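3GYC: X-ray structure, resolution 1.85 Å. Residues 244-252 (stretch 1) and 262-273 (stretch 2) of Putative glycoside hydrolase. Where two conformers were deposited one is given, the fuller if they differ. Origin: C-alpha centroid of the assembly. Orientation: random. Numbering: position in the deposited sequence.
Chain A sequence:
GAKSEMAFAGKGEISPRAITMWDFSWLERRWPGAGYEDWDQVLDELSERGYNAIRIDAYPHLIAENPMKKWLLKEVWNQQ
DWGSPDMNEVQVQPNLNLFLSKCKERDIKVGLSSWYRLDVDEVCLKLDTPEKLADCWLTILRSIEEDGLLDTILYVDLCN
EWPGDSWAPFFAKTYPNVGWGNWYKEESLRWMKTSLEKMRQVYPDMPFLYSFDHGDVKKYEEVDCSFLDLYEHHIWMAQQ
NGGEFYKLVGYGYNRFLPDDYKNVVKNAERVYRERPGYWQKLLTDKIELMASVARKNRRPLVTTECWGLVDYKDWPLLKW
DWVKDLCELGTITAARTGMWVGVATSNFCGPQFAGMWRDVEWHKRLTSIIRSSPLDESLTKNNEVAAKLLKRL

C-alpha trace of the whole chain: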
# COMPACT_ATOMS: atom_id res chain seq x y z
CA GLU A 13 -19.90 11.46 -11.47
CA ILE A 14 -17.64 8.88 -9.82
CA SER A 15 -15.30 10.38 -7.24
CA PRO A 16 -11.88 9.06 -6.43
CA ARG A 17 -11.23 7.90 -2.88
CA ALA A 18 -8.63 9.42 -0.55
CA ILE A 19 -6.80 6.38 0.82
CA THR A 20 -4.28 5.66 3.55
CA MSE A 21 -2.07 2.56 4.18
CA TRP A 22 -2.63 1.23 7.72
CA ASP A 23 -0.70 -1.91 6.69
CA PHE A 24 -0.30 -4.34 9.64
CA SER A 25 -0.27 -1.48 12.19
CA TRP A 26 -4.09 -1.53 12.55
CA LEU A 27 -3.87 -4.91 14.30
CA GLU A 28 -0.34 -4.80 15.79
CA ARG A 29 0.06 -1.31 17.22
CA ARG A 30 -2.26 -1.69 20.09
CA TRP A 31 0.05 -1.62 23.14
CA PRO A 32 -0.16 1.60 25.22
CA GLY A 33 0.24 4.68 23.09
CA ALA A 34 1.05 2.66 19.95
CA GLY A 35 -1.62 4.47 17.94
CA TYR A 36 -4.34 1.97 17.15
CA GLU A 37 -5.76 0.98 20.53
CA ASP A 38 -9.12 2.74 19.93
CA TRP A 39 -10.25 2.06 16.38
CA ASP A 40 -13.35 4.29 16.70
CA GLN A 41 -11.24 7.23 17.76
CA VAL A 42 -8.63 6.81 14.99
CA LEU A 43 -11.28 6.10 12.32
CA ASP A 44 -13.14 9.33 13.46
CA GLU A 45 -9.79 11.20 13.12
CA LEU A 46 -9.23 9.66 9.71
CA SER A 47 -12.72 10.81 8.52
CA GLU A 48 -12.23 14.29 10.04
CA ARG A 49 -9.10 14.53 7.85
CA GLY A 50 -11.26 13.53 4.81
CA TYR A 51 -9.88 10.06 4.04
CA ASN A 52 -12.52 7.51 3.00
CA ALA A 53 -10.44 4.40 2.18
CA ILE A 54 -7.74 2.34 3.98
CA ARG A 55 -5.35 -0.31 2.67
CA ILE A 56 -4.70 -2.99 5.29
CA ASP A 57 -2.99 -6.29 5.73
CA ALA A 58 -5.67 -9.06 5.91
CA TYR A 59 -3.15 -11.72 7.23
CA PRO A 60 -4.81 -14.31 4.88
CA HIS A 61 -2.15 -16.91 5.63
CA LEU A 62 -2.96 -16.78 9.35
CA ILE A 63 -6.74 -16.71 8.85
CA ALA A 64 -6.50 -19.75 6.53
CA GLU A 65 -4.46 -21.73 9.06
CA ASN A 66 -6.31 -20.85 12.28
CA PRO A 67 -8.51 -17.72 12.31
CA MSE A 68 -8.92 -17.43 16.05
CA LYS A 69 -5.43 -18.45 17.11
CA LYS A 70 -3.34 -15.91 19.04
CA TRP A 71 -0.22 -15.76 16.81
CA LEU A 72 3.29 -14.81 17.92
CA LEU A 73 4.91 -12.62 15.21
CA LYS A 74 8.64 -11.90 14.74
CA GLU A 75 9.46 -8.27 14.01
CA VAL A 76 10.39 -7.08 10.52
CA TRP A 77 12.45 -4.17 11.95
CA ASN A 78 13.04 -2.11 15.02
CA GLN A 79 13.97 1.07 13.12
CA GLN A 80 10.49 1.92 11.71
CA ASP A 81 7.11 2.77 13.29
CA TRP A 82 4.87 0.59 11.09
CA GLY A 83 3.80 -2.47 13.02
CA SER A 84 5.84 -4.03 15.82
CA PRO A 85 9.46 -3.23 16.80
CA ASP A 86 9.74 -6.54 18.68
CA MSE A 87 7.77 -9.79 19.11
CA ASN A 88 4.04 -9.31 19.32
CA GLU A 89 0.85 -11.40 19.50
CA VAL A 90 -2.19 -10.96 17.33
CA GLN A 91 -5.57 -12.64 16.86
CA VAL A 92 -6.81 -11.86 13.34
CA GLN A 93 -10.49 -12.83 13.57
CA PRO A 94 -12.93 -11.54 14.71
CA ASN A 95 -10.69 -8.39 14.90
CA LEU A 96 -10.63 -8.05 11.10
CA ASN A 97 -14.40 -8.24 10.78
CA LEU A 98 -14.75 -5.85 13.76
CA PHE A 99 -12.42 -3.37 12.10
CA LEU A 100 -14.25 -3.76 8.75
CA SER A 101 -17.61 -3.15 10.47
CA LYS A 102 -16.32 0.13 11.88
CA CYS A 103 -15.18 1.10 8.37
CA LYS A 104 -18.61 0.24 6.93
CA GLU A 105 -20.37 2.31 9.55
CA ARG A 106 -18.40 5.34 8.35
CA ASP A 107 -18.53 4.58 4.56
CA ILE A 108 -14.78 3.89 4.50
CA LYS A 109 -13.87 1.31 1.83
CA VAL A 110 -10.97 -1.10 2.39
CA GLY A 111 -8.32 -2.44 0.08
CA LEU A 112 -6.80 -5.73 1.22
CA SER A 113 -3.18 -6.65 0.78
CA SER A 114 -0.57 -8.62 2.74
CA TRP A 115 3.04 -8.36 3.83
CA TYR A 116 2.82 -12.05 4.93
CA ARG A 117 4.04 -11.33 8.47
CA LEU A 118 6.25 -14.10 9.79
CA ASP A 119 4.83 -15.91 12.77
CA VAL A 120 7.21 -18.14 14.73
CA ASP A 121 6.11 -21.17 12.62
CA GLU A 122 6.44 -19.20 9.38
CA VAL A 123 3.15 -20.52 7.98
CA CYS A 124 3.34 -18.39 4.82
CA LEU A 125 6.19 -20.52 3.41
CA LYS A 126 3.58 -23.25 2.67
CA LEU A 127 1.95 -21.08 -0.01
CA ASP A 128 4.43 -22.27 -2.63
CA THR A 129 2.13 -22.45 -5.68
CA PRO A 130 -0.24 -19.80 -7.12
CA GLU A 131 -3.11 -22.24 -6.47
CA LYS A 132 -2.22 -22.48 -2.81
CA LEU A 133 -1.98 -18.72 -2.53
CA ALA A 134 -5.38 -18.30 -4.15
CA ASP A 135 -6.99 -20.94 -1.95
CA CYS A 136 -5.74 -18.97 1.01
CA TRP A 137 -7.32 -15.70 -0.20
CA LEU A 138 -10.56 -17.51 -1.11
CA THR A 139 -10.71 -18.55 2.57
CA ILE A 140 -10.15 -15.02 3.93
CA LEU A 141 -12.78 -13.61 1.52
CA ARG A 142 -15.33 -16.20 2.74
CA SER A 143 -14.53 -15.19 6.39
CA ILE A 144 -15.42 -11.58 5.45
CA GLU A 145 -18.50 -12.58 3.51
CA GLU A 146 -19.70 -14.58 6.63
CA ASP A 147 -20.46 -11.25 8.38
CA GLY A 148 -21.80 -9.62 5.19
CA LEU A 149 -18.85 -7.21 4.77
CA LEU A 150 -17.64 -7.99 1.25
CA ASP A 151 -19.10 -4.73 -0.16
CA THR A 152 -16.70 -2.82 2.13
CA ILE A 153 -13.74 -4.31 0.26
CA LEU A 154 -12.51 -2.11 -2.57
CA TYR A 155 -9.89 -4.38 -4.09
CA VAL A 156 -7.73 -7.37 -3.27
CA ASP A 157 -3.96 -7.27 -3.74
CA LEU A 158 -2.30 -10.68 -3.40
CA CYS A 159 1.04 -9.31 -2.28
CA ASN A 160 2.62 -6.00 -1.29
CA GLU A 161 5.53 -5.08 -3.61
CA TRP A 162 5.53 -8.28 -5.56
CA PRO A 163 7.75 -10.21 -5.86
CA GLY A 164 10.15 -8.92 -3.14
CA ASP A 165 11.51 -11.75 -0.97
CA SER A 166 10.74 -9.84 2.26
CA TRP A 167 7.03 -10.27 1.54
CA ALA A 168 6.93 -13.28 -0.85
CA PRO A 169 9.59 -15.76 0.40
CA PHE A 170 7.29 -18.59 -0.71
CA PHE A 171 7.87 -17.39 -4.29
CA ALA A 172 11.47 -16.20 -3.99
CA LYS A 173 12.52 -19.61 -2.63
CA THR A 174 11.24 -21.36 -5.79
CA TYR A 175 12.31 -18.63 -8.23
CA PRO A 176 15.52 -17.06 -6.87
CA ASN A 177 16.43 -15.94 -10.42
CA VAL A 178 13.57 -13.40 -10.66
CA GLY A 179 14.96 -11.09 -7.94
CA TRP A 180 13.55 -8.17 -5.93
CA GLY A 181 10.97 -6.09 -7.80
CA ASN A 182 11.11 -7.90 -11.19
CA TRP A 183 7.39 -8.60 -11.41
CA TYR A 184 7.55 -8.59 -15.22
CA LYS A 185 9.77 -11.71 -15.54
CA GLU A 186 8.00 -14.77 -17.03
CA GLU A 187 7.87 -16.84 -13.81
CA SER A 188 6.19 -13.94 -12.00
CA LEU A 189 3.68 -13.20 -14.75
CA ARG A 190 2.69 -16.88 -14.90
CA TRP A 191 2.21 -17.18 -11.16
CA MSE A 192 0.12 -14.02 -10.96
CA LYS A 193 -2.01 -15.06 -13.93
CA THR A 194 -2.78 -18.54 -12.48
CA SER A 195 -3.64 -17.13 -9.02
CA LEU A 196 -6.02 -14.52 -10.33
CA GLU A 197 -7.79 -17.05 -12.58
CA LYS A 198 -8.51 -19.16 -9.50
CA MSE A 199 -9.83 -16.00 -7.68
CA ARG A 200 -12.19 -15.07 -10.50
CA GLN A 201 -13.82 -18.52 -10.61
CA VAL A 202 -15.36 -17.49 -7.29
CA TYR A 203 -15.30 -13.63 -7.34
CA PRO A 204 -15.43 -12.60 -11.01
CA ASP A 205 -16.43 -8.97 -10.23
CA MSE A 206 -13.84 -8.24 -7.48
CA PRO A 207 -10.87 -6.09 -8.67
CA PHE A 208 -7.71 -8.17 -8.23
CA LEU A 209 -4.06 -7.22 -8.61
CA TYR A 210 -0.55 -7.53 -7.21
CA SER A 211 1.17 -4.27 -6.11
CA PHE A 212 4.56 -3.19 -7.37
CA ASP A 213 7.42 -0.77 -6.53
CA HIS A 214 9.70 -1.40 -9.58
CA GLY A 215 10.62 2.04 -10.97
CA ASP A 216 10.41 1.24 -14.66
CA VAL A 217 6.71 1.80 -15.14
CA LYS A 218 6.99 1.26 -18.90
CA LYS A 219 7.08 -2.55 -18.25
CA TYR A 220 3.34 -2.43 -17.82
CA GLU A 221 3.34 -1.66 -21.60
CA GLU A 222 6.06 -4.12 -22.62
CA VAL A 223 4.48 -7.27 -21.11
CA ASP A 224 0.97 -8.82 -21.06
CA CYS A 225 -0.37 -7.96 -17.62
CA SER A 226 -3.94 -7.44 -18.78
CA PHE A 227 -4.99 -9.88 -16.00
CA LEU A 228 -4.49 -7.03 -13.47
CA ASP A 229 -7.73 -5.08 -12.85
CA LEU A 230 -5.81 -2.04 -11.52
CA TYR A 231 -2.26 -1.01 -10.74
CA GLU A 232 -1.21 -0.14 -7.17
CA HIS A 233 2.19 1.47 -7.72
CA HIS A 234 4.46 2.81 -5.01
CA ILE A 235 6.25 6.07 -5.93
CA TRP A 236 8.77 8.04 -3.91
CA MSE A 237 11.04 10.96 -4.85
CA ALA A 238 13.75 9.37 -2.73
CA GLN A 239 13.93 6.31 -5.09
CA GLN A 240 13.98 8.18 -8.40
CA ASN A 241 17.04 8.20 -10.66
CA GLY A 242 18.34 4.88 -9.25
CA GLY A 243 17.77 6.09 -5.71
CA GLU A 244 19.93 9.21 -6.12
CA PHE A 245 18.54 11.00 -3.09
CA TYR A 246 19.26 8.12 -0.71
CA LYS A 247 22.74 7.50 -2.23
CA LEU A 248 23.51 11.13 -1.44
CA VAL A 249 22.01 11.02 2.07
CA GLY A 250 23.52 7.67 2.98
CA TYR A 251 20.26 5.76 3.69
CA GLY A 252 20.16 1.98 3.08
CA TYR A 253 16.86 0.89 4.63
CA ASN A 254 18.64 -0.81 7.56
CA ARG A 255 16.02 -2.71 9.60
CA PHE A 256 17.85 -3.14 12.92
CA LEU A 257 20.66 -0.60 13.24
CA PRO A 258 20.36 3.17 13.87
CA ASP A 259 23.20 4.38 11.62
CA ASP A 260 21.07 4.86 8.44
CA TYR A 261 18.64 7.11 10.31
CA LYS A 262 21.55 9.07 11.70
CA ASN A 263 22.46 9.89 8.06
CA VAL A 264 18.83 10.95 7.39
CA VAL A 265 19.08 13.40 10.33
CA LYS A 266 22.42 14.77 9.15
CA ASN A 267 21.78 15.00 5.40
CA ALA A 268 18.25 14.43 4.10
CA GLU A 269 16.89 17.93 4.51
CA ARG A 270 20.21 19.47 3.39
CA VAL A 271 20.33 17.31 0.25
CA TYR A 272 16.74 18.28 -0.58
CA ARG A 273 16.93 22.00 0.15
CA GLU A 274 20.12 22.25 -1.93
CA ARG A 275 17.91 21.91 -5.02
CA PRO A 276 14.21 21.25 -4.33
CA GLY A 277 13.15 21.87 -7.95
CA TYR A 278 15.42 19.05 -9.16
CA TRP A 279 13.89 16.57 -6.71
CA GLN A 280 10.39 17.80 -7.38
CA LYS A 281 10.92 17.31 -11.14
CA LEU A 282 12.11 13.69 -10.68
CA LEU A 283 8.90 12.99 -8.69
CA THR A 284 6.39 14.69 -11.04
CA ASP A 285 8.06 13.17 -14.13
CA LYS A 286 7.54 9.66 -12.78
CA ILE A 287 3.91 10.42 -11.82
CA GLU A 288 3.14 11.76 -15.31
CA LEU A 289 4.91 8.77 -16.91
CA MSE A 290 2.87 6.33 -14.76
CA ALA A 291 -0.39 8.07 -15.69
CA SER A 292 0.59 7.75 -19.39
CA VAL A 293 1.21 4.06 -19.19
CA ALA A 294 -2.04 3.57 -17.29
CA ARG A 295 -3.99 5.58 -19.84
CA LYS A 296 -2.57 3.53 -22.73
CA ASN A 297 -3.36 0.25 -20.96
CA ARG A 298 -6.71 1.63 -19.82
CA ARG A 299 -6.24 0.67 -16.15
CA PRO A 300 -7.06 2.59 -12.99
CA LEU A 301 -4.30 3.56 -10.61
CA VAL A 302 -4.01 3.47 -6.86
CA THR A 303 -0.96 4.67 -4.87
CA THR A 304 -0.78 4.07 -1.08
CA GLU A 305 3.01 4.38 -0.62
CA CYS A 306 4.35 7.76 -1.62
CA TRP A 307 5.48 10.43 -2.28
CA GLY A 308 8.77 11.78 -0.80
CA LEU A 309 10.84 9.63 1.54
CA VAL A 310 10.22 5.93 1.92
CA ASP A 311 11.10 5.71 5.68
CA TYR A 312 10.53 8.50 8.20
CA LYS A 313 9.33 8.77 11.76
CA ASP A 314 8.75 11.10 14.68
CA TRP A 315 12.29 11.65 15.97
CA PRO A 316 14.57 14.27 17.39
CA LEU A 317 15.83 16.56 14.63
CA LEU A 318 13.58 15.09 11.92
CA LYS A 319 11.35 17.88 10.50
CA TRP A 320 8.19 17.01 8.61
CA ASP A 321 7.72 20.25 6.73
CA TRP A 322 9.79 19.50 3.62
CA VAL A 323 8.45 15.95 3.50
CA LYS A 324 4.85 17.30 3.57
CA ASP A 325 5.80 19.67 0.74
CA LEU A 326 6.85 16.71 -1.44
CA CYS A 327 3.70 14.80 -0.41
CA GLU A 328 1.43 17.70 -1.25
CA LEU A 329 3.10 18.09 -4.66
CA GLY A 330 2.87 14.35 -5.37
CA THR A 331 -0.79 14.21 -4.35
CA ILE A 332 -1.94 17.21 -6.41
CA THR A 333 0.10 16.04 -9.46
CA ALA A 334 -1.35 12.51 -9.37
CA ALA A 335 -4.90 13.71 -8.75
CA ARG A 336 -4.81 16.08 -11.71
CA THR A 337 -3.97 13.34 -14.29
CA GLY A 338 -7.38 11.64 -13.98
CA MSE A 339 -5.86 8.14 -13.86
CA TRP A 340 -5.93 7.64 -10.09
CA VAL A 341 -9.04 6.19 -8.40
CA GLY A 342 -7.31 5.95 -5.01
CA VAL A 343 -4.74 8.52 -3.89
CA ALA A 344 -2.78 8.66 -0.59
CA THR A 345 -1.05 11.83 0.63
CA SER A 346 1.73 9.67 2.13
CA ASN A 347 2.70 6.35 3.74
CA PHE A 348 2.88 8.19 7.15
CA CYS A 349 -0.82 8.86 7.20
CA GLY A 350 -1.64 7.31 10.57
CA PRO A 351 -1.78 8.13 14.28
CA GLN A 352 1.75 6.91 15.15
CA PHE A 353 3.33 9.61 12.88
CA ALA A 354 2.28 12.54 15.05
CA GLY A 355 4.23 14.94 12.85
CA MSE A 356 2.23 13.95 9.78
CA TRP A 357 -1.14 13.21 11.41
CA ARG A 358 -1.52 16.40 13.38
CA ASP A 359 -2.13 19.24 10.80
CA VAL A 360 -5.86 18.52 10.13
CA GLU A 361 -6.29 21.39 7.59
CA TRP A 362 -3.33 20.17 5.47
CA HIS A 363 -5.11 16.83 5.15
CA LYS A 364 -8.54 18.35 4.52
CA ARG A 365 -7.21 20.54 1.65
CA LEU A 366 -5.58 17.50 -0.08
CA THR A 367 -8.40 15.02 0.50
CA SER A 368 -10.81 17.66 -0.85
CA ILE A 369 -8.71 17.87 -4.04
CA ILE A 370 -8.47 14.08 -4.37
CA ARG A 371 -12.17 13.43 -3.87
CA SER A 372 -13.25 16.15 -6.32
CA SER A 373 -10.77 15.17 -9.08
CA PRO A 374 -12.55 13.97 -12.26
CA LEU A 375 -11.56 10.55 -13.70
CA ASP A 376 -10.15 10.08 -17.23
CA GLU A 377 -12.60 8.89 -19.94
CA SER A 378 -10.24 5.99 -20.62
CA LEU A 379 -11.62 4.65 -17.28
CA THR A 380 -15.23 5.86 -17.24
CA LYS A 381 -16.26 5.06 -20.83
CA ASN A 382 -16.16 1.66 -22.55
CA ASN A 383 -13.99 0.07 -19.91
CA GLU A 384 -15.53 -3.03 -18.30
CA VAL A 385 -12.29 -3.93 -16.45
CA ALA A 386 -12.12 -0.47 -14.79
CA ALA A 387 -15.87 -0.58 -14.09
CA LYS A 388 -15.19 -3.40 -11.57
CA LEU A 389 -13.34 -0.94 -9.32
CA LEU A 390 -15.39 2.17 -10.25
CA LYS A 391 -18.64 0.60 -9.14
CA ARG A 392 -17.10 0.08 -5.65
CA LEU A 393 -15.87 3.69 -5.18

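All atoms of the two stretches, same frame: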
# COMPACT_ATOMS: atom_id res chain seq x y z
N GLU A 244 18.93 8.15 -6.25
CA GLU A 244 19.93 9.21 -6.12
C GLU A 244 19.87 9.90 -4.77
O GLU A 244 20.89 10.07 -4.12
CB GLU A 244 19.79 10.25 -7.24
CG GLU A 244 20.85 11.36 -7.21
CD GLU A 244 20.56 12.46 -8.21
OE1 GLU A 244 19.72 12.25 -9.12
OE2 GLU A 244 21.14 13.55 -8.05
N PHE A 245 18.69 10.33 -4.36
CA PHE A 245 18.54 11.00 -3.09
C PHE A 245 19.16 10.21 -1.91
O PHE A 245 19.96 10.72 -1.12
CB PHE A 245 17.06 11.25 -2.80
CG PHE A 245 16.82 12.06 -1.57
CD1 PHE A 245 17.00 13.42 -1.59
CD2 PHE A 245 16.44 11.45 -0.39
CE1 PHE A 245 16.80 14.19 -0.46
CE2 PHE A 245 16.25 12.21 0.75
CZ PHE A 245 16.41 13.58 0.72
N TYR A 246 18.79 8.94 -1.81
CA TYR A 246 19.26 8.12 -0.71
C TYR A 246 20.76 7.82 -0.82
O TYR A 246 21.43 7.71 0.22
CB TYR A 246 18.43 6.84 -0.55
CG TYR A 246 17.12 6.99 0.18
CD1 TYR A 246 16.98 7.91 1.20
CD2 TYR A 246 16.08 6.13 -0.05
CE1 TYR A 246 15.81 8.02 1.92
CE2 TYR A 246 14.90 6.22 0.69
CZ TYR A 246 14.80 7.19 1.68
OH TYR A 246 13.68 7.34 2.43
N LYS A 247 21.29 7.71 -2.04
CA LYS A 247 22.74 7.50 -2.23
C LYS A 247 23.47 8.72 -1.71
O LYS A 247 24.50 8.59 -1.05
CB LYS A 247 23.12 7.21 -3.68
CG LYS A 247 22.72 5.81 -4.19
CD LYS A 247 22.99 5.68 -5.68
CE LYS A 247 22.57 4.34 -6.24
NZ LYS A 247 22.51 4.39 -7.75
N LEU A 248 22.93 9.90 -1.97
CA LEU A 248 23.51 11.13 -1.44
C LEU A 248 23.43 11.24 0.09
O LEU A 248 24.40 11.63 0.74
CB LEU A 248 22.85 12.36 -2.09
CG LEU A 248 23.24 12.66 -3.54
CD1 LEU A 248 22.29 13.68 -4.14
CD2 LEU A 248 24.71 13.10 -3.66
N VAL A 249 22.28 10.92 0.64
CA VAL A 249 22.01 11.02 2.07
C VAL A 249 22.76 9.97 2.86
O VAL A 249 23.20 10.24 3.98
CB VAL A 249 20.50 10.90 2.34
CG1 VAL A 249 20.17 10.68 3.85
CG2 VAL A 249 19.79 12.11 1.79
N GLY A 250 22.92 8.79 2.28
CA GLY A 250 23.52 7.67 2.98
C GLY A 250 22.50 6.79 3.70
O GLY A 250 22.78 6.30 4.79
N TYR A 251 21.33 6.59 3.11
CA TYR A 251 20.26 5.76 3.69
C TYR A 251 20.13 4.43 2.96
O TYR A 251 19.91 4.41 1.76
CB TYR A 251 18.93 6.50 3.64
CG TYR A 251 17.86 5.77 4.44
CD1 TYR A 251 17.91 5.76 5.83
CD2 TYR A 251 16.86 5.01 3.81
CE1 TYR A 251 16.99 5.08 6.58
CE2 TYR A 251 15.91 4.34 4.55
CZ TYR A 251 15.99 4.38 5.94
OH TYR A 251 15.13 3.71 6.74
N GLY A 252 20.21 3.31 3.68
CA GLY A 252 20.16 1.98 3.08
C GLY A 252 19.08 1.06 3.62
O GLY A 252 19.24 -0.15 3.57
N LYS A 262 20.65 8.00 11.32
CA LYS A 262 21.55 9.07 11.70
C LYS A 262 21.98 9.87 10.45
O LYS A 262 22.17 11.07 10.52
CB LYS A 262 22.76 8.54 12.47
CG LYS A 262 22.44 8.16 13.91
CD LYS A 262 23.67 7.50 14.58
CE LYS A 262 23.43 7.11 16.00
NZ LYS A 262 23.24 8.26 16.92
N ASN A 263 22.13 9.20 9.32
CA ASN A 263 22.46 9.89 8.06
C ASN A 263 21.25 10.69 7.56
O ASN A 263 21.42 11.72 6.97
CB ASN A 263 22.88 8.89 6.99
CG ASN A 263 24.23 8.33 7.24
OD1 ASN A 263 24.98 8.88 8.02
ND2 ASN A 263 24.56 7.24 6.60
N VAL A 264 20.04 10.20 7.80
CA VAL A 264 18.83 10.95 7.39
C VAL A 264 18.79 12.28 8.17
O VAL A 264 18.58 13.37 7.58
CB VAL A 264 17.53 10.12 7.57
CG1 VAL A 264 16.27 10.96 7.25
CG2 VAL A 264 17.57 8.89 6.68
N VAL A 265 19.05 12.21 9.47
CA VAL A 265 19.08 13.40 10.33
C VAL A 265 20.12 14.41 9.84
O VAL A 265 19.83 15.61 9.70
CB VAL A 265 19.32 13.04 11.84
CG1 VAL A 265 19.68 14.31 12.66
CG2 VAL A 265 18.09 12.29 12.45
N LYS A 266 21.31 13.91 9.53
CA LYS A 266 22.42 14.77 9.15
C LYS A 266 22.28 15.41 7.77
O LYS A 266 22.58 16.59 7.61
CB LYS A 266 23.73 13.98 9.20
CG LYS A 266 25.01 14.80 8.97
N ASN A 267 21.80 14.62 6.81
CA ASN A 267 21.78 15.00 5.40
C ASN A 267 20.51 15.13 4.59
O ASN A 267 20.53 15.81 3.59
CB ASN A 267 22.59 13.94 4.66
CG ASN A 267 23.93 13.77 5.24
OD1 ASN A 267 24.53 14.74 5.72
ND2 ASN A 267 24.43 12.54 5.25
N ALA A 268 19.43 14.46 4.96
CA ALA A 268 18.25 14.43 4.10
C ALA A 268 17.71 15.82 3.75
O ALA A 268 17.58 16.16 2.56
CB ALA A 268 17.15 13.54 4.70
N GLU A 269 17.40 16.61 4.76
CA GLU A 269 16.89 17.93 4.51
C GLU A 269 17.88 18.75 3.69
O GLU A 269 17.49 19.39 2.71
CB GLU A 269 16.56 18.66 5.79
CG GLU A 269 15.82 19.95 5.51
CD GLU A 269 15.49 20.72 6.76
OE1 GLU A 269 15.98 20.36 7.86
OE2 GLU A 269 14.73 21.69 6.62
N ARG A 270 19.15 18.73 4.11
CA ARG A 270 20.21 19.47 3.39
C ARG A 270 20.23 19.09 1.92
O ARG A 270 20.22 19.97 1.07
CB ARG A 270 21.62 19.22 3.98
CG ARG A 270 22.76 19.87 3.16
CD ARG A 270 24.18 19.41 3.58
NE ARG A 270 24.31 17.95 3.55
CZ ARG A 270 24.71 17.24 2.49
NH1 ARG A 270 25.06 17.86 1.36
NH2 ARG A 270 24.79 15.92 2.58
N VAL A 271 20.30 17.80 1.63
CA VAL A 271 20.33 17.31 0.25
C VAL A 271 19.11 17.80 -0.54
O VAL A 271 19.25 18.18 -1.69
CB VAL A 271 20.47 15.77 0.21
CG1 VAL A 271 20.15 15.22 -1.19
CG2 VAL A 271 21.88 15.36 0.67
N TYR A 272 17.94 17.79 0.08
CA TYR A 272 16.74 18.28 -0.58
C TYR A 272 16.74 19.80 -0.79
O TYR A 272 16.48 20.27 -1.90
CB TYR A 272 15.49 17.87 0.20
CG TYR A 272 14.25 18.49 -0.34
CD1 TYR A 272 13.71 18.06 -1.55
CD2 TYR A 272 13.63 19.54 0.33
CE1 TYR A 272 12.58 18.66 -2.08
CE2 TYR A 272 12.49 20.13 -0.18
CZ TYR A 272 11.97 19.70 -1.38
OH TYR A 272 10.84 20.31 -1.91
N ARG A 273 17.00 20.56 0.26
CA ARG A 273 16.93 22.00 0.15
C ARG A 273 18.03 22.62 -0.70
O ARG A 273 17.96 23.81 -1.04
CB ARG A 273 16.90 22.65 1.53
CG ARG A 273 15.61 22.36 2.25
CD ARG A 273 15.41 23.38 3.34
NE ARG A 273 14.33 22.99 4.24
CZ ARG A 273 13.03 23.14 3.98
NH1 ARG A 273 12.61 23.66 2.83
NH2 ARG A 273 12.14 22.76 4.87

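Two asparagines on one helix, Asn263 and Asn267, hydrogen-bond to successive backbone carbonyls where another helix gives way to a loop. At the end of helix 244-249 the carbonyls of Val249 and Gly250 accept from these side chains: Asn267 ND2 donates to Val249 O at 2.9 Å, and Asn263 ND2 to Gly250 O at 2.7 Å, both nearly linear. One turn apart, with CA-to-CB bonds pointing toward the other stretch, the two amides reach successive carbonyls. Gly250 suits the turn between them. Its positive phi (91°) ends the helix, and a CB there would jam against the preceding carbonyl and lie 2.8 Å from Asn263 ND2.

The helix axes approach to 9.0 Å at 125° between their directions, and apolar side chains fill the crossing. Val249 is the knob, set among Val264, Asn267, Ala268 and Val271; Val249 CG2 lies 3.6 Å from Ala268 CA, beside a side chain of a single methyl. Val271 points toward stretch 1: Val271 CG2 lies 4.0 Å from Val249 CG2, and Val271 CG1 lies 4.0 Å from Leu248 CD1 and 3.6 Å from Phe245 CE1. The flat Phe245 ring turns its edge to the second backbone, Phe245 CZ lying 3.4 Å from Ala268 O. Beyond the glycine, Tyr251 CD1 packs against Val264 CG2 at 3.3 Å, while its hydroxyl is hydrogen-bonded elsewhere in the structure.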